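PDB 3B1S: flagellar biosynthetic protein FlhB from Aquifex aeolicus, which is probably required for formation of the rod of the flagellar basal body and may act in flagellar protein export, this chain being its C-terminal domain. Local coordinates for residues D[51-54]-D[55-59]. Sequence-based numbering, arbitrary orientation.
Sequences RALY and PAVEV
The carbonyl oxygen of L53 takes two weak backbone hydrogen bonds, from A56 N at 3.3 Å and from V57 N at 3.4 Å. The first closes a beta turn over L53-A56, roughly of type I with P55 at position i+2, and the second adds an i to i+4 bond; the turn carries the chain out of helix 47-53 into the loop before helix 68-84, in the C-terminal domain of this type III secretion exporter. One acceptor thus receives two successive N-H groups. Both bonds are bent, with N-H...O angles of 129° for A56 and 144° for V57. A proline in a turn brings no N-H of its own, and here P55 instead sets its ring against the preceding helical turn, its CD lying 3.4 Å from R51 O. A56 directs its methyl back toward the helix, where CB lies by the carbonyl oxygens of both L53 and A52, 3.7 Å from A52 O.

The Y54 side chain leaves the turn for the sheet, its CG anti to the backbone N (chi1 -153°), and packs on I4, I6 and K25. Two carbonyls of the turn region, Y54 O and V57 O, both accept hydrogen bonds from K23 NZ, tying it to strand 19-25 through a single ammonium group. L53 also packs on I6 of strand 4-9 and F67, while V57 rests on V20 of strand 19-25. In V57, CG1 is anti to the carbonyl carbon and CG2 sits between the backbone N and that carbon; the two buried apolar side chains meet branch to branch, L53 CD1 approaching V57 CG2 at 4.2 Å.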
ATOM      1  N   ARG D  51      10.895   0.805   2.341  1.00100.89           N
ATOM      2  CA  ARG D  51      11.789  -0.290   2.800  1.00101.26           C
ATOM      3  C   ARG D  51      11.459  -0.729   4.224  1.00100.84           C
ATOM      4  O   ARG D  51      11.211  -1.895   4.452  1.00100.97           O
ATOM      5  CB  ARG D  51      13.291   0.085   2.667  1.00101.41           C
ATOM      6  CG  ARG D  51      14.296  -0.783   3.501  1.00102.34           C
ATOM      7  CD  ARG D  51      15.684  -0.925   2.786  1.00104.04           C
ATOM      8  NE  ARG D  51      16.702  -1.689   3.542  1.00103.81           N
ATOM      9  CZ  ARG D  51      17.081  -2.946   3.284  1.00103.01           C
ATOM     10  NH1 ARG D  51      16.535  -3.637   2.288  1.00101.99           N
ATOM     11  NH2 ARG D  51      18.010  -3.525   4.036  1.00102.45           N
ATOM     12  N   ALA D  52      11.432   0.218   5.160  1.00100.90           N
ATOM     13  CA  ALA D  52      11.242  -0.090   6.573  1.00100.92           C
ATOM     14  C   ALA D  52       9.833  -0.571   6.870  1.00100.96           C
ATOM     15  O   ALA D  52       9.606  -1.271   7.858  1.00101.11           O
ATOM     16  CB  ALA D  52      11.570   1.119   7.425  1.00100.89           C
ATOM     17  N   LEU D  53       8.891  -0.205   6.009  1.00100.65           N
ATOM     18  CA  LEU D  53       7.477  -0.484   6.256  1.00100.45           C
ATOM     19  C   LEU D  53       7.013  -1.872   5.743  1.00100.61           C
ATOM     20  O   LEU D  53       6.100  -2.494   6.312  1.00100.51           O
ATOM     21  CB  LEU D  53       6.654   0.657   5.657  1.00100.05           C
ATOM     22  CG  LEU D  53       5.150   0.832   5.815  1.00 99.26           C
ATOM     23  CD1 LEU D  53       4.680   0.952   7.254  1.00 97.38           C
ATOM     24  CD2 LEU D  53       4.819   2.080   5.056  1.00100.03           C
ATOM     25  N   TYR D  54       7.681  -2.361   4.697  1.00100.55           N
ATOM     26  CA  TYR D  54       7.263  -3.561   3.966  1.00100.43           C
ATOM     27  C   TYR D  54       7.165  -4.868   4.777  1.00100.20           C
ATOM     28  O   TYR D  54       6.082  -5.474   4.848  1.00100.17           O
ATOM     29  CB  TYR D  54       8.156  -3.783   2.736  1.00100.45           C
ATOM     30  CG  TYR D  54       7.447  -4.532   1.641  1.00101.26           C
ATOM     31  CD1 TYR D  54       7.159  -3.906   0.439  1.00101.69           C
ATOM     32  CD2 TYR D  54       7.023  -5.855   1.816  1.00101.74           C
ATOM     33  CE1 TYR D  54       6.494  -4.558  -0.564  1.00101.61           C
ATOM     34  CE2 TYR D  54       6.351  -6.521   0.809  1.00101.44           C
ATOM     35  CZ  TYR D  54       6.092  -5.856  -0.376  1.00101.37           C
ATOM     36  OH  TYR D  54       5.434  -6.466  -1.401  1.00102.25           O
ATOM     37  N   PRO D  55       8.298  -5.331   5.364  1.00 99.93           N
ATOM     38  CA  PRO D  55       8.228  -6.601   6.091  1.00 99.32           C
ATOM     39  C   PRO D  55       7.386  -6.443   7.337  1.00 98.42           C
ATOM     40  O   PRO D  55       6.888  -7.426   7.880  1.00 98.31           O
ATOM     41  CB  PRO D  55       9.690  -6.863   6.476  1.00 99.64           C
ATOM     42  CG  PRO D  55      10.513  -6.038   5.493  1.00 99.87           C
ATOM     43  CD  PRO D  55       9.679  -4.801   5.349  1.00 99.97           C
ATOM     44  N   ALA D  56       7.214  -5.192   7.747  1.00 97.36           N
ATOM     45  CA  ALA D  56       6.661  -4.859   9.044  1.00 96.56           C
ATOM     46  C   ALA D  56       5.176  -5.199   9.188  1.00 95.76           C
ATOM     47  O   ALA D  56       4.726  -5.642  10.247  1.00 95.86           O
ATOM     48  CB  ALA D  56       6.913  -3.388   9.351  1.00 96.37           C
ATOM     49  N   VAL D  57       4.425  -4.874   8.151  1.00 94.31           N
ATOM     50  CA  VAL D  57       2.991  -5.011   8.167  1.00 93.19           C
ATOM     51  C   VAL D  57       2.399  -5.939   7.160  1.00 92.55           C
ATOM     52  O   VAL D  57       3.103  -6.552   6.394  1.00 92.49           O
ATOM     53  CB  VAL D  57       2.335  -3.665   8.030  1.00 93.67           C
ATOM     54  CG1 VAL D  57       2.477  -2.898   9.318  1.00 93.64           C
ATOM     55  CG2 VAL D  57       2.969  -2.912   6.915  1.00 92.68           C
ATOM     56  N   GLU D  58       1.083  -6.052   7.190  1.00 91.15           N
ATOM     57  CA  GLU D  58       0.425  -6.987   6.331  1.00 90.40           C
ATOM     58  C   GLU D  58      -0.912  -6.468   5.839  1.00 89.67           C
ATOM     59  O   GLU D  58      -1.526  -5.592   6.449  1.00 89.59           O
ATOM     60  CB  GLU D  58       0.261  -8.322   7.062  1.00 90.72           C
ATOM     61  CG  GLU D  58      -0.783  -8.313   8.184  1.00 91.55           C
ATOM     62  CD  GLU D  58      -0.861  -9.644   8.923  1.00 93.21           C
ATOM     63  OE1 GLU D  58       0.208 -10.150   9.337  1.00 93.16           O
ATOM     64  OE2 GLU D  58      -1.984 -10.186   9.083  1.00 93.78           O
ATOM     65  N   VAL D  59      -1.371  -7.059   4.746  1.00 88.72           N
ATOM     66  CA  VAL D  59      -2.569  -6.616   4.062  1.00 88.03           C
ATOM     67  C   VAL D  59      -3.866  -6.796   4.842  1.00 88.11           C
ATOM     68  O   VAL D  59      -4.262  -7.909   5.177  1.00 88.22           O
ATOM     69  CB  VAL D  59      -2.678  -7.298   2.712  1.00 87.53           C
ATOM     70  CG1 VAL D  59      -3.901  -6.787   1.943  1.00 87.11           C
ATOM     71  CG2 VAL D  59      -1.385  -7.074   1.926  1.00 87.76           C
TER